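Local coordinates for protein polyhedrin (Simulium ubiquitum cypovirus, PDB 5A9A) that probably assembles into the micrometre-sized crystals, or polyhedra, that embed and shelter cypovirus particles outside the insect host, and binds uridine triphosphate in these crystals, at residues V36-I41 with G60-R65; I50-P55 with L171-P176; R120-V123 with L129-E132; R143-S148 with L160-R165. One frame throughout, in Å; residues are numbered along the deposited sequence.

Contact 1: residues V36-I41 with G60-R65; sequences VAIIFI and GYFNWR
The aromatic part of this contact is a T-shaped pair between F40 and F62, in which F40 supplies the edge and F62 the face. The ring centroids lie 5.0 Å apart and the planes are inclined at 69°, values that exclude a parallel stack. At the closest point CE2 of F40 stands 3.6 Å from CE2 of F62, toward the rim of the ring rather than over its middle. The neighbouring CZ of F40 is 3.8 Å from CD2 of F62, which places one whole C-C edge of F40 against that face. The two side chains approach from opposite directions. In F62, CG is anti to the carbonyl carbon (chi1 -72°), and the ring reaches across to the other strand.

The aliphatic part is smaller. I38 passes F62 in the opposite sense and touches it through its CG2 branch, 4.1 Å from CE1 of F62, at a slant to the ring. M67 meets both phenylalanines, and Y52 of the adjoining strand meets I38 and F62, so F40 and F62 are buried among further side chains.

The backbones stay well separated: CA of I38 and CA of F62 are 10.1 Å apart, too far for main-chain pairing. Strand 34-41 belongs to the six-stranded sheet and strand 57-62 to the four-stranded one. Two antiparallel sheets at this spacing, with buried side chains meeting between them, are the hallmark of a beta sandwich.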
loop_
_atom_site.group_PDB
_atom_site.type_symbol
_atom_site.label_atom_id
_atom_site.label_comp_id
_atom_site.label_asym_id
_atom_site.label_seq_id
_atom_site.Cartn_x
_atom_site.Cartn_y
_atom_site.Cartn_z
ATOM N N VAL A 36 15.468 0.961 -6.482
ATOM C CA VAL A 36 15.349 -0.305 -7.190
ATOM C C VAL A 36 14.522 -0.124 -8.456
ATOM O O VAL A 36 13.441 0.471 -8.426
ATOM C CB VAL A 36 14.661 -1.372 -6.310
ATOM C CG1 VAL A 36 14.227 -2.571 -7.148
ATOM C CG2 VAL A 36 15.580 -1.808 -5.182
ATOM N N ALA A 37 15.035 -0.631 -9.572
ATOM C CA ALA A 37 14.271 -0.647 -10.814
ATOM C C ALA A 37 13.889 -2.077 -11.181
ATOM O O ALA A 37 14.759 -2.922 -11.409
ATOM C CB ALA A 37 15.072 -0.009 -11.941
ATOM N N ILE A 38 12.586 -2.347 -11.208
ATOM C CA ILE A 38 12.079 -3.613 -11.717
ATOM C C ILE A 38 11.766 -3.428 -13.193
ATOM O O ILE A 38 10.949 -2.581 -13.555
ATOM C CB ILE A 38 10.784 -4.048 -11.003
ATOM C CG1 ILE A 38 10.950 -3.988 -9.482
ATOM C CG2 ILE A 38 10.384 -5.446 -11.450
ATOM C CD1 ILE A 38 11.969 -4.960 -8.920
ATOM N N ILE A 39 12.417 -4.216 -14.044
ATOM C CA ILE A 39 12.257 -4.078 -15.486
ATOM C C ILE A 39 11.762 -5.378 -16.113
ATOM O O ILE A 39 12.430 -6.410 -16.030
ATOM C CB ILE A 39 13.590 -3.696 -16.157
ATOM C CG1 ILE A 39 14.254 -2.549 -15.394
ATOM C CG2 ILE A 39 13.356 -3.323 -17.616
ATOM C CD1 ILE A 39 15.690 -2.310 -15.791
ATOM N N PHE A 40 10.592 -5.321 -16.742
ATOM C CA PHE A 40 10.051 -6.475 -17.449
ATOM C C PHE A 40 10.362 -6.381 -18.938
ATOM O O PHE A 40 10.329 -5.296 -19.518
ATOM C CB PHE A 40 8.539 -6.571 -17.248
ATOM C CG PHE A 40 8.129 -6.843 -15.829
ATOM C CD1 PHE A 40 8.057 -8.143 -15.352
ATOM C CD2 PHE A 40 7.809 -5.801 -14.975
ATOM C CE1 PHE A 40 7.673 -8.398 -14.045
ATOM C CE2 PHE A 40 7.427 -6.048 -13.669
ATOM C CZ PHE A 40 7.359 -7.348 -13.204
ATOM N N ILE A 41 10.664 -7.523 -19.546
ATOM C CA ILE A 41 10.878 -7.598 -20.986
ATOM C C ILE A 41 9.698 -8.319 -21.618
ATOM O O ILE A 41 9.225 -9.320 -21.081
ATOM C CB ILE A 41 12.170 -8.364 -21.326
ATOM C CG1 ILE A 41 13.336 -7.835 -20.489
ATOM C CG2 ILE A 41 12.472 -8.247 -22.816
ATOM C CD1 ILE A 41 14.654 -8.521 -20.776
ATOM N N GLY A 60 7.687 -5.215 -1.731
ATOM C CA GLY A 60 6.499 -5.079 -2.543
ATOM C C GLY A 60 6.307 -6.327 -3.372
ATOM O O GLY A 60 6.992 -7.331 -3.168
ATOM N N TYR A 61 5.381 -6.262 -4.319
ATOM C CA TYR A 61 5.051 -7.428 -5.114
ATOM C C TYR A 61 4.404 -7.026 -6.423
ATOM O O TYR A 61 3.971 -5.889 -6.602
ATOM C CB TYR A 61 4.069 -8.313 -4.349
ATOM C CG TYR A 61 2.722 -7.649 -4.169
ATOM C CD1 TYR A 61 2.513 -6.727 -3.153
ATOM C CD2 TYR A 61 1.669 -7.927 -5.027
ATOM C CE1 TYR A 61 1.292 -6.108 -2.990
ATOM C CE2 TYR A 61 0.440 -7.316 -4.870
ATOM C CZ TYR A 61 0.258 -6.408 -3.850
ATOM O OH TYR A 61 -0.962 -5.791 -3.688
ATOM N N PHE A 62 4.350 -7.985 -7.336
ATOM C CA PHE A 62 3.506 -7.892 -8.509
ATOM C C PHE A 62 2.638 -9.134 -8.506
ATOM O O PHE A 62 3.157 -10.240 -8.635
ATOM C CB PHE A 62 4.351 -7.866 -9.784
ATOM C CG PHE A 62 5.096 -6.580 -9.997
ATOM C CD1 PHE A 62 6.195 -6.261 -9.216
ATOM C CD2 PHE A 62 4.701 -5.697 -10.984
ATOM C CE1 PHE A 62 6.883 -5.080 -9.414
ATOM C CE2 PHE A 62 5.388 -4.513 -11.190
ATOM C CZ PHE A 62 6.477 -4.204 -10.400
ATOM N N ASN A 63 1.329 -8.974 -8.337
ATOM C CA ASN A 63 0.440 -10.122 -8.470
ATOM C C ASN A 63 0.397 -10.481 -9.944
ATOM O O ASN A 63 0.975 -9.767 -10.762
ATOM C CB ASN A 63 -0.957 -9.836 -7.908
ATOM C CG ASN A 63 -1.692 -8.734 -8.659
ATOM O OD1 ASN A 63 -1.493 -8.530 -9.856
ATOM N ND2 ASN A 63 -2.561 -8.026 -7.949
ATOM N N TRP A 64 -0.266 -11.578 -10.295
ATOM C CA TRP A 64 -0.219 -12.045 -11.675
ATOM C C TRP A 64 -0.635 -10.945 -12.650
ATOM O O TRP A 64 0.038 -10.703 -13.649
ATOM C CB TRP A 64 -1.103 -13.274 -11.880
ATOM C CG TRP A 64 -1.017 -13.784 -13.278
ATOM C CD1 TRP A 64 -0.135 -14.701 -13.760
ATOM C CD2 TRP A 64 -1.825 -13.380 -14.389
ATOM N NE1 TRP A 64 -0.344 -14.901 -15.101
ATOM C CE2 TRP A 64 -1.377 -14.102 -15.512
ATOM C CE3 TRP A 64 -2.884 -12.481 -14.542
ATOM C CZ2 TRP A 64 -1.952 -13.954 -16.771
ATOM C CZ3 TRP A 64 -3.459 -12.339 -15.794
ATOM C CH2 TRP A 64 -2.992 -13.073 -16.891
ATOM N N ARG A 65 -1.746 -10.280 -12.350
ATOM C CA ARG A 65 -2.273 -9.234 -13.219
ATOM C C ARG A 65 -1.272 -8.093 -13.378
ATOM O O ARG A 65 -1.166 -7.498 -14.449
ATOM C CB ARG A 65 -3.584 -8.691 -12.649
ATOM C CG ARG A 65 -4.388 -7.845 -13.623
ATOM C CD ARG A 65 -4.987 -8.697 -14.736
ATOM N NE ARG A 65 -5.857 -7.908 -15.605
ATOM C CZ ARG A 65 -7.149 -8.150 -15.813
ATOM N NH1 ARG A 65 -7.748 -9.185 -15.238
ATOM N NH2 ARG A 65 -7.844 -7.359 -16.620
#

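Contact 2: residues I50-P55 with L171-P176; sequences IDYNAP and LKFKFP
Y52 and F173 form the aromatic component, a T-shaped pair with the face belonging to Y52 and the edge to F173. The centroids are 5.4 Å apart and the planes stand at 74° to each other. CZ of F173 makes the closest approach, 3.7 Å from CZ of Y52 and near its OH, while CE1 of F173 lies over the tyrosine face. F173 reaches it with CG placed between its backbone N and its carbonyl carbon (chi1 51°), and the two side chains cross obliquely.

The polar component is one hydroxyl. OH of Y52 sits at the edge of the F173 ring, near the ring plane and 3.7 Å from CZ of F173, a van der Waals approach. Its polar partner lies elsewhere, in a weak hydrogen bond with NE of R202 on strand 201-208. F62 touches both Y52 and F173 and closes this group of three aromatic rings.

Strand 47-54 belongs to the six-stranded sheet and strand 170-176 to the four-stranded one, so the pair lies between the sheets of the sandwich. A C-H edge, slightly positive, is turned toward the electron-rich face of a phenol. The attraction expected is modest and works together with dispersion. Between these two strands cohesion thus rests on ring orientation and burial, while the sole polar side-chain atom of the pair is attended, weakly, from a third strand.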
loop_
_atom_site.group_PDB
_atom_site.type_symbol
_atom_site.label_atom_id
_atom_site.label_comp_id
_atom_site.label_asym_id
_atom_site.label_seq_id
_atom_site.Cartn_x
_atom_site.Cartn_y
_atom_site.Cartn_z
ATOM N N ILE A 50 9.592 -0.154 -13.571
ATOM C CA ILE A 50 8.963 0.396 -12.377
ATOM C C ILE A 50 10.024 0.812 -11.368
ATOM O O ILE A 50 10.801 -0.009 -10.884
ATOM C CB ILE A 50 7.986 -0.598 -11.734
ATOM C CG1 ILE A 50 6.959 -1.065 -12.770
ATOM C CG2 ILE A 50 7.284 0.041 -10.548
ATOM C CD1 ILE A 50 7.409 -2.261 -13.584
ATOM N N ASP A 51 10.030 2.102 -11.051
ATOM C CA ASP A 51 11.081 2.708 -10.246
ATOM C C ASP A 51 10.639 2.879 -8.794
ATOM O O ASP A 51 9.654 3.563 -8.512
ATOM C CB ASP A 51 11.457 4.061 -10.860
ATOM C CG ASP A 51 12.414 4.858 -9.995
ATOM O OD1 ASP A 51 13.223 4.242 -9.275
ATOM O OD2 ASP A 51 12.357 6.106 -10.037
ATOM N N TYR A 52 11.375 2.253 -7.878
ATOM C CA TYR A 52 11.063 2.308 -6.452
ATOM C C TYR A 52 12.138 3.075 -5.691
ATOM O O TYR A 52 13.319 3.012 -6.038
ATOM C CB TYR A 52 11.000 0.901 -5.849
ATOM C CG TYR A 52 9.822 0.043 -6.263
ATOM C CD1 TYR A 52 9.864 -0.718 -7.421
ATOM C CD2 TYR A 52 8.687 -0.042 -5.465
ATOM C CE1 TYR A 52 8.795 -1.517 -7.793
ATOM C CE2 TYR A 52 7.616 -0.837 -5.827
ATOM C CZ TYR A 52 7.676 -1.572 -6.991
ATOM O OH TYR A 52 6.613 -2.368 -7.351
ATOM N N ASN A 53 11.734 3.787 -4.645
ATOM C CA ASN A 53 12.699 4.343 -3.701
ATOM C C ASN A 53 12.152 4.358 -2.275
ATOM O O ASN A 53 10.946 4.499 -2.058
ATOM C CB ASN A 53 13.166 5.744 -4.131
ATOM C CG ASN A 53 12.210 6.849 -3.701
ATOM O OD1 ASN A 53 12.041 7.115 -2.511
ATOM N ND2 ASN A 53 11.605 7.515 -4.673
ATOM N N ALA A 54 13.047 4.187 -1.308
ATOM C CA ALA A 54 12.680 4.227 0.104
ATOM C C ALA A 54 13.942 4.351 0.952
ATOM O O ALA A 54 15.027 3.966 0.517
ATOM C CB ALA A 54 11.901 2.987 0.493
ATOM N N PRO A 55 13.808 4.913 2.161
ATOM C CA PRO A 55 14.974 5.118 3.027
ATOM C C PRO A 55 15.258 3.973 4.004
ATOM O O PRO A 55 16.378 3.903 4.512
ATOM C CB PRO A 55 14.610 6.392 3.788
ATOM C CG PRO A 55 13.125 6.339 3.900
ATOM C CD PRO A 55 12.616 5.613 2.671
ATOM N N LEU A 171 5.603 -12.018 -8.590
ATOM C CA LEU A 171 6.849 -11.565 -7.977
ATOM C C LEU A 171 6.657 -10.955 -6.592
ATOM O O LEU A 171 5.722 -10.189 -6.362
ATOM C CB LEU A 171 7.526 -10.546 -8.900
ATOM C CG LEU A 171 8.950 -10.118 -8.540
ATOM C CD1 LEU A 171 9.936 -11.237 -8.837
ATOM C CD2 LEU A 171 9.333 -8.857 -9.299
ATOM N N LYS A 172 7.557 -11.302 -5.676
ATOM C CA LYS A 172 7.598 -10.702 -4.345
ATOM C C LYS A 172 9.055 -10.416 -4.002
ATOM O O LYS A 172 9.930 -11.231 -4.292
ATOM C CB LYS A 172 6.974 -11.641 -3.305
ATOM C CG LYS A 172 6.633 -10.966 -1.978
ATOM C CD LYS A 172 5.820 -11.880 -1.057
ATOM C CE LYS A 172 6.684 -12.967 -0.431
ATOM N NZ LYS A 172 5.919 -13.814 0.536
ATOM N N PHE A 173 9.327 -9.262 -3.398
ATOM C CA PHE A 173 10.715 -8.863 -3.149
ATOM C C PHE A 173 10.913 -8.034 -1.885
ATOM O O PHE A 173 9.981 -7.405 -1.380
ATOM C CB PHE A 173 11.260 -8.083 -4.347
ATOM C CG PHE A 173 10.380 -6.947 -4.781
ATOM C CD1 PHE A 173 10.522 -5.689 -4.221
ATOM C CD2 PHE A 173 9.412 -7.139 -5.752
ATOM C CE1 PHE A 173 9.710 -4.641 -4.618
ATOM C CE2 PHE A 173 8.597 -6.097 -6.157
ATOM C CZ PHE A 173 8.748 -4.843 -5.588
ATOM N N LYS A 174 12.150 -8.036 -1.394
ATOM C CA LYS A 174 12.532 -7.276 -0.210
ATOM C C LYS A 174 13.983 -6.820 -0.334
ATOM O O LYS A 174 14.883 -7.643 -0.481
ATOM C CB LYS A 174 12.373 -8.132 1.049
ATOM C CG LYS A 174 12.597 -7.366 2.344
ATOM C CD LYS A 174 13.529 -8.107 3.293
ATOM C CE LYS A 174 12.916 -9.399 3.809
ATOM N NZ LYS A 174 13.599 -9.858 5.052
ATOM N N PHE A 175 14.201 -5.510 -0.280
ATOM C CA PHE A 175 15.550 -4.950 -0.308
ATOM C C PHE A 175 15.743 -4.015 0.881
ATOM O O PHE A 175 15.403 -2.839 0.801
ATOM C CB PHE A 175 15.790 -4.185 -1.614
ATOM C CG PHE A 175 15.596 -5.018 -2.849
ATOM C CD1 PHE A 175 16.634 -5.780 -3.359
ATOM C CD2 PHE A 175 14.376 -5.033 -3.504
ATOM C CE1 PHE A 175 16.452 -6.552 -4.496
ATOM C CE2 PHE A 175 14.192 -5.798 -4.641
ATOM C CZ PHE A 175 15.232 -6.556 -5.137
ATOM N N PRO A 176 16.291 -4.537 1.988
ATOM C CA PRO A 176 16.405 -3.771 3.233
ATOM C C PRO A 176 17.741 -3.046 3.389
ATOM O O PRO A 176 18.766 -3.516 2.897
ATOM C CB PRO A 176 16.259 -4.853 4.302
ATOM C CG PRO A 176 16.899 -6.060 3.676
ATOM C CD PRO A 176 16.707 -5.937 2.173
#

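Contact 3: residues R120-V123 with L129-E132; sequences RVEV and LNHE
E122 lies in the extended main chain of strand 120-124, whereas N130 belongs to an irregular segment with no repeating backbone pattern. CA of E122 and CA of N130 are 7.8 Å apart. The main chains do not pair; the strand spends its backbone bonds on other strands, E122 with K172 and V121 with Y145, so the loop is joined to it through side chains.

One hydrogen bond carries the contact. ND2 of N130 donates to OE1 of E122 over 2.9 Å, with an N-H...O angle of 162°, close to straight. The acceptor lies almost in the amide plane of N130. Seen from the glutamate, the donor comes to the syn side of OE1 but is raised 27° from the carboxylate plane, and the two flat groups stand nearly perpendicular. N130 holds CG between its backbone N and carbonyl carbon (chi1 51°), which turns the amide to the glutamate. Its CB also packs against the carboxylate, 3.5 Å from CD of E122.

Both groups have further partners. ND2 of N130 also donates to the carbonyl O of R138, and OE2 of E122 accepts from N of G141, so the glutamate meets the connection at two places. OE2 of E124 lies close to OE1 of E122, a like-charge proximity that would tend to raise the proton affinity of one of them.

The arrangement is that of a long connection between two neighbouring antiparallel strands, 120-124 and 145-146, folded back and tied to a side chain of the first, which lies next to the outermost strand, 145-146, of the four-stranded sheet.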
loop_
_atom_site.group_PDB
_atom_site.type_symbol
_atom_site.label_atom_id
_atom_site.label_comp_id
_atom_site.label_asym_id
_atom_site.label_seq_id
_atom_site.Cartn_x
_atom_site.Cartn_y
_atom_site.Cartn_z
ATOM N N ARG A 120 15.653 -10.579 -0.519
ATOM C CA ARG A 120 14.858 -11.696 -1.011
ATOM C C ARG A 120 14.143 -11.278 -2.287
ATOM O O ARG A 120 13.453 -10.261 -2.311
ATOM C CB ARG A 120 13.814 -12.127 0.022
ATOM C CG ARG A 120 14.370 -12.526 1.384
ATOM C CD ARG A 120 15.161 -13.823 1.333
ATOM N NE ARG A 120 15.542 -14.269 2.672
ATOM C CZ ARG A 120 16.695 -13.974 3.267
ATOM N NH1 ARG A 120 17.606 -13.237 2.643
ATOM N NH2 ARG A 120 16.943 -14.424 4.490
ATOM N N VAL A 121 14.325 -12.057 -3.347
ATOM C CA VAL A 121 13.564 -11.882 -4.578
ATOM C C VAL A 121 13.007 -13.238 -4.971
ATOM O O VAL A 121 13.758 -14.177 -5.229
ATOM C CB VAL A 121 14.426 -11.331 -5.725
ATOM C CG1 VAL A 121 13.610 -11.259 -7.011
ATOM C CG2 VAL A 121 14.984 -9.960 -5.368
ATOM N N GLU A 122 11.685 -13.344 -5.011
ATOM C CA GLU A 122 11.056 -14.639 -5.214
ATOM C C GLU A 122 10.049 -14.618 -6.353
ATOM O O GLU A 122 9.156 -13.771 -6.399
ATOM C CB GLU A 122 10.381 -15.096 -3.920
ATOM C CG GLU A 122 9.955 -16.555 -3.930
ATOM C CD GLU A 122 9.731 -17.106 -2.531
ATOM O OE1 GLU A 122 8.759 -16.679 -1.870
ATOM O OE2 GLU A 122 10.529 -17.964 -2.093
ATOM N N VAL A 123 10.213 -15.553 -7.280
ATOM C CA VAL A 123 9.245 -15.747 -8.347
ATOM C C VAL A 123 8.158 -16.672 -7.823
ATOM O O VAL A 123 8.385 -17.865 -7.618
ATOM C CB VAL A 123 9.901 -16.356 -9.597
ATOM C CG1 VAL A 123 8.884 -16.491 -10.718
ATOM C CG2 VAL A 123 11.077 -15.500 -10.040
ATOM N N LEU A 129 2.216 -17.251 -4.147
ATOM C CA LEU A 129 2.677 -18.069 -3.030
ATOM C C LEU A 129 3.902 -18.863 -3.485
ATOM O O LEU A 129 4.079 -19.095 -4.681
ATOM C CB LEU A 129 1.575 -19.028 -2.575
ATOM C CG LEU A 129 0.287 -18.406 -2.027
ATOM C CD1 LEU A 129 -0.837 -19.432 -2.002
ATOM C CD2 LEU A 129 0.503 -17.818 -0.638
ATOM N N ASN A 130 4.745 -19.277 -2.542
ATOM C CA ASN A 130 5.950 -20.025 -2.889
ATOM C C ASN A 130 5.801 -21.537 -2.711
ATOM O O ASN A 130 6.774 -22.283 -2.831
ATOM C CB ASN A 130 7.164 -19.516 -2.102
ATOM C CG ASN A 130 6.910 -19.443 -0.611
ATOM O OD1 ASN A 130 6.208 -20.277 -0.042
ATOM N ND2 ASN A 130 7.482 -18.433 0.031
ATOM N N HIS A 131 4.588 -21.986 -2.414
ATOM C CA HIS A 131 4.276 -23.408 -2.500
ATOM C C HIS A 131 2.921 -23.610 -3.167
ATOM O O HIS A 131 2.068 -22.724 -3.155
ATOM C CB HIS A 131 4.300 -24.085 -1.127
ATOM C CG HIS A 131 4.472 -25.574 -1.199
ATOM N ND1 HIS A 131 3.425 -26.433 -1.442
ATOM C CD2 HIS A 131 5.575 -26.351 -1.075
ATOM C CE1 HIS A 131 3.871 -27.677 -1.460
ATOM N NE2 HIS A 131 5.172 -27.654 -1.242
ATOM N N GLU A 132 2.748 -24.785 -3.755
ATOM C CA GLU A 132 1.526 -25.151 -4.458
ATOM C C GLU A 132 0.295 -25.072 -3.546
ATOM O O GLU A 132 -0.812 -24.766 -3.991
ATOM C CB GLU A 132 1.698 -26.567 -5.015
ATOM C CG GLU A 132 0.422 -27.350 -5.226
ATOM C CD GLU A 132 0.700 -28.756 -5.728
ATOM O OE1 GLU A 132 1.628 -28.923 -6.549
ATOM O OE2 GLU A 132 0.003 -29.696 -5.292
#

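Contact 4: residues R143-S148 with L160-R165; sequences RCYKGS and LYIPLR
One face of the Y145 ring is covered by I162, whose CD1 lies 4.2 Å above the ring plane and is displaced toward the rim. CG1 of I162 meets the phenol end of the same ring, 4.1 Å from CZ of Y145. L160 arrives at a slant, with CD1 3.7 Å from CD2 of Y145 and its other methyl, CD2, 3.8 Å from that same Y145 atom. Both methyls come to it from one side of the ring, the side on which I162 lies. The leucine has CG anti to its backbone N (chi1 -179°), a torsion that carries CG toward Y145. The second branch of I162 works farther along: its CG2 is 3.9 Å from OH of Y145.

The hydroxyl is hydrogen-bonded to a water molecule, 2.8 Å from OH of Y145. That water donates to the backbone O of Y161 over 2.9 Å and thereby bridges the two segments at the end of the ring.

Within the chain, the short strand 145-146 is the outermost of the four-stranded sheet and pairs through Y145 with V121. L160 and I162 lie on strand 157-163 of the six-stranded sheet, where they form backbone hydrogen bonds with I108 and I106, respectively, of strand 105-111. V121 and V123 of strand 120-124 reach Y145 and I162 as well, so the tyrosine rests between the two sheets beside that strand.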
loop_
_atom_site.group_PDB
_atom_site.type_symbol
_atom_site.label_atom_id
_atom_site.label_comp_id
_atom_site.label_asym_id
_atom_site.label_seq_id
_atom_site.Cartn_x
_atom_site.Cartn_y
_atom_site.Cartn_z
ATOM N N ARG A 143 13.400 -21.728 -3.107
ATOM C CA ARG A 143 13.750 -21.326 -4.468
ATOM C C ARG A 143 13.928 -19.812 -4.567
ATOM O O ARG A 143 14.053 -19.259 -5.661
ATOM C CB ARG A 143 12.673 -21.790 -5.450
ATOM C CG ARG A 143 12.527 -23.300 -5.523
ATOM C CD ARG A 143 11.203 -23.715 -6.148
ATOM N NE ARG A 143 11.341 -24.070 -7.560
ATOM C CZ ARG A 143 10.997 -23.282 -8.577
ATOM N NH1 ARG A 143 10.485 -22.076 -8.360
ATOM N NH2 ARG A 143 11.163 -23.708 -9.824
ATOM N N CYS A 144 13.937 -19.151 -3.417
ATOM C CA CYS A 144 14.097 -17.705 -3.351
ATOM C C CYS A 144 15.477 -17.266 -3.833
ATOM O O CYS A 144 16.478 -17.907 -3.522
ATOM C CB CYS A 144 13.889 -17.244 -1.905
ATOM S SG CYS A 144 13.697 -15.474 -1.702
ATOM N N TYR A 145 15.526 -16.176 -4.598
ATOM C CA TYR A 145 16.799 -15.560 -4.970
ATOM C C TYR A 145 17.355 -14.782 -3.782
ATOM O O TYR A 145 16.601 -14.148 -3.044
ATOM C CB TYR A 145 16.625 -14.597 -6.150
ATOM C CG TYR A 145 16.371 -15.252 -7.490
ATOM C CD1 TYR A 145 15.099 -15.681 -7.851
ATOM C CD2 TYR A 145 17.402 -15.413 -8.412
ATOM C CE1 TYR A 145 14.865 -16.270 -9.085
ATOM C CE2 TYR A 145 17.177 -16.001 -9.644
ATOM C CZ TYR A 145 15.909 -16.423 -9.977
ATOM O OH TYR A 145 15.679 -17.002 -11.205
ATOM N N LYS A 146 18.674 -14.821 -3.609
ATOM C CA LYS A 146 19.326 -14.090 -2.526
ATOM C C LYS A 146 20.272 -13.028 -3.087
ATOM O O LYS A 146 20.565 -13.011 -4.282
ATOM C CB LYS A 146 20.099 -15.055 -1.619
ATOM C CG LYS A 146 19.291 -16.267 -1.157
ATOM C CD LYS A 146 18.205 -15.887 -0.157
ATOM C CE LYS A 146 17.222 -17.035 0.054
ATOM N NZ LYS A 146 17.880 -18.282 0.545
ATOM N N GLY A 147 20.747 -12.147 -2.212
ATOM C CA GLY A 147 21.611 -11.050 -2.608
ATOM C C GLY A 147 22.863 -11.475 -3.355
ATOM O O GLY A 147 23.300 -10.792 -4.284
ATOM N N SER A 148 23.442 -12.601 -2.954
ATOM C CA SER A 148 24.694 -13.065 -3.541
ATOM C C SER A 148 24.470 -13.648 -4.931
ATOM O O SER A 148 25.424 -13.995 -5.628
ATOM C CB SER A 148 25.351 -14.111 -2.641
ATOM O OG SER A 148 24.508 -15.237 -2.466
ATOM N N LEU A 160 20.062 -8.416 -11.336
ATOM C CA LEU A 160 19.568 -9.789 -11.434
ATOM C C LEU A 160 18.715 -9.998 -12.682
ATOM O O LEU A 160 17.845 -9.183 -12.992
ATOM C CB LEU A 160 18.750 -10.148 -10.192
ATOM C CG LEU A 160 18.185 -11.568 -10.134
ATOM C CD1 LEU A 160 19.297 -12.586 -9.919
ATOM C CD2 LEU A 160 17.148 -11.680 -9.030
ATOM N N TYR A 161 18.966 -11.097 -13.387
ATOM C CA TYR A 161 18.150 -11.483 -14.534
ATOM C C TYR A 161 17.296 -12.700 -14.191
ATOM O O TYR A 161 17.794 -13.688 -13.650
ATOM C CB TYR A 161 19.033 -11.796 -15.746
ATOM C CG TYR A 161 18.255 -12.236 -16.968
ATOM C CD1 TYR A 161 17.956 -13.576 -17.178
ATOM C CD2 TYR A 161 17.809 -11.312 -17.903
ATOM C CE1 TYR A 161 17.247 -13.984 -18.292
ATOM C CE2 TYR A 161 17.096 -11.709 -19.017
ATOM C CZ TYR A 161 16.816 -13.044 -19.206
ATOM O OH TYR A 161 16.103 -13.443 -20.313
ATOM N N ILE A 162 16.008 -12.621 -14.504
ATOM C CA ILE A 162 15.093 -13.725 -14.247
ATOM C C ILE A 162 14.335 -14.089 -15.515
ATOM O O ILE A 162 13.517 -13.308 -15.993
ATOM C CB ILE A 162 14.063 -13.365 -13.158
ATOM C CG1 ILE A 162 14.772 -12.942 -11.871
ATOM C CG2 ILE A 162 13.134 -14.540 -12.897
ATOM C CD1 ILE A 162 13.823 -12.553 -10.755
ATOM N N PRO A 163 14.602 -15.277 -16.068
ATOM C CA PRO A 163 13.800 -15.697 -17.219
ATOM C C PRO A 163 12.418 -16.160 -16.782
ATOM O O PRO A 163 12.294 -16.853 -15.772
ATOM C CB PRO A 163 14.596 -16.869 -17.789
ATOM C CG PRO A 163 15.300 -17.443 -16.613
ATOM C CD PRO A 163 15.616 -16.282 -15.704
ATOM N N LEU A 164 11.391 -15.762 -17.523
ATOM C CA LEU A 164 10.050 -16.275 -17.288
ATOM C C LEU A 164 9.691 -17.225 -18.426
ATOM O O LEU A 164 9.394 -16.790 -19.538
ATOM C CB LEU A 164 9.040 -15.128 -17.185
ATOM C CG LEU A 164 9.309 -14.097 -16.080
ATOM C CD1 LEU A 164 8.299 -12.954 -16.128
ATOM C CD2 LEU A 164 9.301 -14.752 -14.704
ATOM N N ARG A 165 9.736 -18.524 -18.142
ATOM C CA ARG A 165 9.516 -19.550 -19.157
ATOM C C ARG A 165 8.061 -19.993 -19.165
ATOM O O ARG A 165 7.651 -20.804 -19.993
ATOM C CB ARG A 165 10.405 -20.766 -18.888
ATOM C CG ARG A 165 11.896 -20.477 -18.909
ATOM C CD ARG A 165 12.528 -20.863 -17.586
ATOM N NE ARG A 165 13.987 -20.859 -17.635
ATOM C CZ ARG A 165 14.766 -20.928 -16.559
ATOM N NH1 ARG A 165 14.224 -20.994 -15.349
ATOM N NH2 ARG A 165 16.084 -20.923 -16.691
HETATM O O HOH W 1 17.866 -16.459 -12.922
#

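How the contacts relate
Contacts 1, 2 and 4 bridge the six-stranded and four-stranded sheets, whereas contact 3 ties a loop to a strand of the smaller one. Contacts 1 and 2, centred 10 Å apart, share an interior: CE1 of F62 is 3.4 Å from OH of Y52, and probable backbone bonds join their strands in both sheets (F62 N to L171 O, 2.8 Å; I38 O to I50 N, 2.8 Å). Strand 120-124 continues the smaller sheet, linking contact 2 to contact 3 (K174 N to R120 O, 2.7 Å) and contact 3 to contact 4 (V121 O to Y145 N, 2.7 Å). From the F40 side chain, bound UTP lies about 13 Å and the E101 side chain about 10 Å away.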